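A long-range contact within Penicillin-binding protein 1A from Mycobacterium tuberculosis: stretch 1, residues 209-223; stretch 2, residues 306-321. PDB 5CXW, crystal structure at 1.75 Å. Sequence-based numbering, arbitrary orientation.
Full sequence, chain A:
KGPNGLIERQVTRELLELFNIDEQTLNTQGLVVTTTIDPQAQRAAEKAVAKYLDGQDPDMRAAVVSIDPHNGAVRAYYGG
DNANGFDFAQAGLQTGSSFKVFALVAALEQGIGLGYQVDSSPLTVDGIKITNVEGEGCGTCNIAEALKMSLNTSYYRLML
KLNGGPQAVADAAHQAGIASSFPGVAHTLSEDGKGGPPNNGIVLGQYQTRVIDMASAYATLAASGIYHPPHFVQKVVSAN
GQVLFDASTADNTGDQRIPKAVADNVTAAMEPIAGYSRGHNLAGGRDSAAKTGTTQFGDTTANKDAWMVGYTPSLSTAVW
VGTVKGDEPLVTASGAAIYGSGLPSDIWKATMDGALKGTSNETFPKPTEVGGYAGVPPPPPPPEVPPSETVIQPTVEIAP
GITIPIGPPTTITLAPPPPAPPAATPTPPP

Stretch 1 (209-223) TRVIDMASAYATLAA
Stretch 2 306-321: AWMVGYTPSLSTAVWV

Helix 211-222 packs on one face of a beta hairpin made from a strand that enters from before 306 and includes Trp-307, Val-309 and Tyr-311, and a second strand running through 321. The helix runs roughly with the first strand, at 34° between N-to-C directions, and roughly against the second, at 149°. The second lies nearer: its axis comes within 6.9 Å of the helix axis, against 8.2 Å for the first. Together the stretches bury 720 Å².

The hairpin is antiparallel. Backbone hydrogen bonds pair Ala-306 with Val-321, Met-308 with Val-319 and Gly-310 with Thr-317, in both directions. A type I turn from Thr-312 to Leu-315 joins the strands. Beta phi/psi values alternate the side chains, so Trp-307, Val-309, Tyr-311, Ser-316, Ala-318 and Trp-320 start toward the helix. Met-308, Thr-317 and Val-319 point away.

The nearest CA pairs across the contact fix the register: the CA atoms of Ala-215 and Ala-318 lie 4.8 Å apart, those of Ala-219 and Ser-316 5.2 Å, and those of Ala-222 and Pro-313 4.9 Å. Ala-215 CB meets Ala-318 CB at 3.9 Å, and Ala-219 CB meets Ser-316 CB at 3.7 Å. These short side chains let the backbones come close. Ala-318 CB also sits 3.6 Å from Val-211 O and 4.1 Å from Met-214 CB, a methyl bump set against the first helical turn.

Ser-316 (chi1 t) gives the one direct hydrogen bond across the contact, from its OG to Ala-215 O at 2.8 Å. That carbonyl also accepts the helical bond from Ala-219 N, at 2.9 Å from Ala-215 O.

At the start of the helix, Val-211 (chi1 t) packs against Trp-307 and the base of Trp-320. Its CG2 is 3.7 Å from Trp-307 CH2 and 3.7 Å from Trp-320 CB. Trp-320 (chi1 t) starts toward the helix, but its end leads away. Trp-307 (chi1 m, chi2 78°) brings CZ3 to 3.9 Å from Met-214 CG. Met-214 takes m at all three chi angles. Before the helix, Arg-210 is the N-cap residue; its NH2 forms a salt bridge with Asp-213 OD1 at 2.9 Å.

Midway, Val-309 (chi1 t) is the bump under an aromatic lid. Its CG1 lies 3.4 Å from the centroid of the Tyr-218 ring, 18° off the normal, a CH-pi contact over one face. The Tyr-218 ring has chi1 -83° and chi2 47°.

Toward the turn, the Tyr-311 ring (chi1 p, chi2 85°) lies along the last helical turn. Ala-222 N and Tyr-218 O lie over one of its faces. Ala-222 CB presses to 3.3 Å from Tyr-311 CD1, and Leu-221 CB is 3.5 Å from Tyr-311 OH. Leu-221 has chi1 m and chi2 t. The same Ala-222 methyl reaches the turn, with CB 3.5 Å from Thr-312 O. One water closes this end, donating to Ala-222 O at 3.1 Å and Pro-313 O at 2.7 Å from its oxygen.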

# COMPACT_ATOMS: atom_id res chain seq x y z
N THR A 209 -9.10 0.03 4.11
CA THR A 209 -8.60 0.16 2.78
C THR A 209 -8.20 -1.24 2.30
O THR A 209 -7.93 -2.14 3.11
CB THR A 209 -7.33 1.05 2.86
OG1 THR A 209 -7.71 2.32 3.36
CG2 THR A 209 -6.58 1.27 1.50
N ARG A 210 -8.14 -1.45 0.99
CA ARG A 210 -7.74 -2.80 0.49
C ARG A 210 -6.24 -2.79 0.17
O ARG A 210 -5.66 -1.76 -0.17
CB ARG A 210 -8.49 -3.13 -0.78
CG ARG A 210 -10.02 -3.07 -0.67
CD ARG A 210 -10.70 -3.27 -2.03
NE ARG A 210 -10.49 -2.08 -2.86
CZ ARG A 210 -10.78 -1.96 -4.16
NH1 ARG A 210 -11.38 -2.94 -4.81
NH2 ARG A 210 -10.56 -0.79 -4.77
N VAL A 211 -5.66 -3.98 0.20
CA VAL A 211 -4.27 -4.17 -0.16
C VAL A 211 -4.06 -3.68 -1.60
O VAL A 211 -3.06 -3.00 -1.90
CB VAL A 211 -3.89 -5.65 -0.02
CG1 VAL A 211 -2.49 -5.95 -0.54
CG2 VAL A 211 -3.96 -6.14 1.42
N ILE A 212 -5.01 -3.99 -2.53
CA ILE A 212 -4.86 -3.47 -3.88
C ILE A 212 -4.84 -1.95 -3.96
O ILE A 212 -4.05 -1.40 -4.73
CB ILE A 212 -5.87 -4.08 -4.90
CG1 ILE A 212 -5.61 -3.56 -6.32
CG2 ILE A 212 -7.34 -3.85 -4.48
CD1 ILE A 212 -6.10 -4.58 -7.37
N ASP A 213 -5.63 -1.27 -3.13
CA ASP A 213 -5.65 0.20 -3.09
C ASP A 213 -4.27 0.72 -2.68
O ASP A 213 -3.77 1.66 -3.24
CB ASP A 213 -6.65 0.73 -2.05
CG ASP A 213 -8.12 0.50 -2.45
OD1 ASP A 213 -8.49 0.87 -3.59
OD2 ASP A 213 -8.91 0.05 -1.59
N MET A 214 -3.67 0.10 -1.67
CA MET A 214 -2.36 0.56 -1.18
C MET A 214 -1.26 0.38 -2.27
O MET A 214 -0.45 1.27 -2.51
CB MET A 214 -1.95 -0.14 0.11
CG MET A 214 -2.81 0.23 1.31
SD MET A 214 -2.73 1.99 1.74
CE MET A 214 -1.10 2.06 2.43
N ALA A 215 -1.27 -0.77 -2.96
CA ALA A 215 -0.31 -1.00 -4.01
C ALA A 215 -0.47 0.02 -5.12
O ALA A 215 0.53 0.59 -5.65
CB ALA A 215 -0.43 -2.41 -4.57
N SER A 216 -1.73 0.30 -5.46
CA SER A 216 -2.04 1.26 -6.53
C SER A 216 -1.63 2.67 -6.14
O SER A 216 -1.02 3.41 -6.96
CB SER A 216 -3.53 1.18 -6.84
OG SER A 216 -3.93 2.18 -7.77
N ALA A 217 -1.99 3.12 -4.94
CA ALA A 217 -1.64 4.46 -4.51
C ALA A 217 -0.12 4.69 -4.44
O ALA A 217 0.40 5.75 -4.82
CB ALA A 217 -2.32 4.82 -3.17
N TYR A 218 0.60 3.71 -3.93
CA TYR A 218 2.08 3.77 -3.87
C TYR A 218 2.67 3.70 -5.31
O TYR A 218 3.67 4.37 -5.63
CB TYR A 218 2.65 2.71 -2.98
CG TYR A 218 2.67 2.99 -1.51
CD1 TYR A 218 1.54 3.49 -0.83
CD2 TYR A 218 3.81 2.72 -0.74
CE1 TYR A 218 1.57 3.70 0.55
CE2 TYR A 218 3.82 2.87 0.61
CZ TYR A 218 2.71 3.36 1.26
OH TYR A 218 2.70 3.55 2.66
N ALA A 219 1.97 3.00 -6.24
CA ALA A 219 2.38 3.02 -7.67
C ALA A 219 2.33 4.45 -8.23
O ALA A 219 3.20 4.87 -8.98
CB ALA A 219 1.57 2.03 -8.48
N THR A 220 1.33 5.23 -7.82
CA THR A 220 1.22 6.60 -8.28
C THR A 220 2.44 7.40 -7.81
O THR A 220 2.99 8.23 -8.57
CB THR A 220 -0.11 7.20 -7.77
OG1 THR A 220 -1.20 6.47 -8.34
CG2 THR A 220 -0.26 8.67 -8.11
N LEU A 221 2.85 7.17 -6.56
CA LEU A 221 4.07 7.78 -6.06
C LEU A 221 5.30 7.36 -6.87
O LEU A 221 6.12 8.21 -7.26
CB LEU A 221 4.25 7.51 -4.57
CG LEU A 221 3.20 8.09 -3.63
CD1 LEU A 221 3.41 7.51 -2.24
CD2 LEU A 221 3.29 9.60 -3.63
N ALA A 222 5.38 6.06 -7.15
CA ALA A 222 6.51 5.46 -7.90
C ALA A 222 6.61 6.04 -9.30
O ALA A 222 7.71 6.17 -9.87
CB ALA A 222 6.36 3.95 -7.96
N ALA A 223 5.44 6.42 -9.83
CA ALA A 223 5.36 7.05 -11.20
C ALA A 223 5.42 8.58 -11.18
O ALA A 223 4.95 9.25 -12.12
CB ALA A 223 4.11 6.57 -11.88
N ALA A 306 -0.43 -6.17 10.18
CA ALA A 306 0.95 -5.80 9.93
C ALA A 306 1.15 -5.61 8.46
O ALA A 306 0.72 -6.44 7.67
CB ALA A 306 1.86 -6.85 10.49
N TRP A 307 1.78 -4.51 8.06
CA TRP A 307 1.93 -4.13 6.68
C TRP A 307 3.36 -3.76 6.26
O TRP A 307 4.10 -3.12 7.04
CB TRP A 307 1.12 -2.86 6.40
CG TRP A 307 -0.36 -2.97 6.44
CD1 TRP A 307 -1.17 -3.02 7.55
CD2 TRP A 307 -1.22 -3.09 5.30
NE1 TRP A 307 -2.51 -3.13 7.14
CE2 TRP A 307 -2.56 -3.12 5.77
CE3 TRP A 307 -0.99 -3.11 3.91
CZ2 TRP A 307 -3.64 -3.19 4.93
CZ3 TRP A 307 -2.09 -3.16 3.03
CH2 TRP A 307 -3.40 -3.22 3.56
N MET A 308 3.70 -4.04 5.01
CA MET A 308 4.82 -3.39 4.36
C MET A 308 4.39 -3.06 2.96
O MET A 308 3.95 -3.98 2.20
CB MET A 308 6.07 -4.28 4.32
CG MET A 308 7.28 -3.69 3.58
SD MET A 308 7.72 -2.05 4.21
CE MET A 308 9.49 -2.22 4.55
N VAL A 309 4.50 -1.78 2.59
CA VAL A 309 4.19 -1.31 1.24
C VAL A 309 5.37 -0.54 0.68
O VAL A 309 5.91 0.31 1.32
CB VAL A 309 2.91 -0.45 1.24
CG1 VAL A 309 2.43 -0.22 -0.19
CG2 VAL A 309 1.83 -1.05 2.05
N GLY A 310 5.84 -0.91 -0.51
CA GLY A 310 6.95 -0.17 -1.06
C GLY A 310 7.21 -0.53 -2.51
O GLY A 310 6.66 -1.51 -3.04
N TYR A 311 8.03 0.30 -3.12
CA TYR A 311 8.20 0.32 -4.56
C TYR A 311 9.58 0.65 -5.06
O TYR A 311 10.42 1.20 -4.34
CB TYR A 311 7.19 1.35 -5.16
CG TYR A 311 7.31 2.78 -4.69
CD1 TYR A 311 8.18 3.71 -5.27
CD2 TYR A 311 6.51 3.22 -3.62
CE1 TYR A 311 8.22 5.05 -4.81
CE2 TYR A 311 6.57 4.52 -3.19
CZ TYR A 311 7.40 5.44 -3.79
OH TYR A 311 7.39 6.74 -3.32
N THR A 312 9.81 0.30 -6.35
CA THR A 312 10.79 0.88 -7.19
C THR A 312 10.02 1.59 -8.30
O THR A 312 8.82 1.51 -8.35
CB THR A 312 11.70 -0.21 -7.78
OG1 THR A 312 10.99 -0.89 -8.81
CG2 THR A 312 12.17 -1.11 -6.74
N PRO A 313 10.70 2.28 -9.21
CA PRO A 313 9.93 2.93 -10.28
C PRO A 313 9.15 1.95 -11.18
O PRO A 313 8.22 2.36 -11.91
CB PRO A 313 11.02 3.69 -11.07
CG PRO A 313 12.10 3.91 -10.05
CD PRO A 313 12.12 2.69 -9.22
N SER A 314 9.50 0.67 -11.14
CA SER A 314 8.94 -0.35 -12.03
C SER A 314 8.01 -1.36 -11.33
O SER A 314 7.43 -2.18 -12.00
CB SER A 314 10.07 -1.04 -12.77
OG SER A 314 10.67 -0.13 -13.70
N LEU A 315 7.84 -1.29 -10.00
CA LEU A 315 6.99 -2.22 -9.29
C LEU A 315 6.64 -1.70 -7.92
O LEU A 315 7.50 -1.28 -7.17
CB LEU A 315 7.58 -3.63 -9.20
CG LEU A 315 6.55 -4.71 -8.91
CD1 LEU A 315 5.60 -4.92 -10.09
CD2 LEU A 315 7.34 -6.00 -8.68
N SER A 316 5.33 -1.69 -7.63
CA SER A 316 4.83 -1.31 -6.31
C SER A 316 4.12 -2.46 -5.69
O SER A 316 3.18 -3.01 -6.28
CB SER A 316 3.83 -0.14 -6.44
OG SER A 316 3.26 0.14 -5.14
N THR A 317 4.57 -2.86 -4.50
CA THR A 317 4.02 -4.05 -3.85
C THR A 317 3.55 -3.70 -2.41
O THR A 317 4.27 -3.09 -1.62
CB THR A 317 5.05 -5.19 -3.79
OG1 THR A 317 5.44 -5.56 -5.13
CG2 THR A 317 4.44 -6.44 -3.10
N ALA A 318 2.31 -4.11 -2.13
CA ALA A 318 1.73 -4.00 -0.82
C ALA A 318 1.56 -5.42 -0.22
O ALA A 318 1.10 -6.33 -0.89
CB ALA A 318 0.36 -3.35 -0.89
N VAL A 319 1.91 -5.55 1.06
CA VAL A 319 1.74 -6.80 1.79
C VAL A 319 1.08 -6.50 3.11
O VAL A 319 1.52 -5.65 3.88
CB VAL A 319 3.08 -7.46 2.12
CG1 VAL A 319 2.88 -8.76 2.88
CG2 VAL A 319 3.92 -7.70 0.82
N TRP A 320 0.07 -7.33 3.39
CA TRP A 320 -0.64 -7.38 4.67
C TRP A 320 -0.51 -8.79 5.24
O TRP A 320 -0.55 -9.76 4.51
CB TRP A 320 -2.11 -7.03 4.46
CG TRP A 320 -3.02 -7.37 5.63
CD1 TRP A 320 -3.32 -6.55 6.70
CD2 TRP A 320 -3.78 -8.57 5.83
NE1 TRP A 320 -4.22 -7.18 7.53
CE2 TRP A 320 -4.49 -8.43 7.04
CE3 TRP A 320 -3.92 -9.76 5.11
CZ2 TRP A 320 -5.38 -9.41 7.50
CZ3 TRP A 320 -4.77 -10.73 5.58
CH2 TRP A 320 -5.51 -10.55 6.79
N VAL A 321 -0.30 -8.85 6.55
CA VAL A 321 -0.43 -10.07 7.32
C VAL A 321 -1.41 -9.81 8.45
O VAL A 321 -1.38 -8.77 9.13
CB VAL A 321 0.93 -10.55 7.85
CG1 VAL A 321 0.76 -11.80 8.71
CG2 VAL A 321 1.92 -10.81 6.72
O HOH W 1 7.75 4.91 -12.66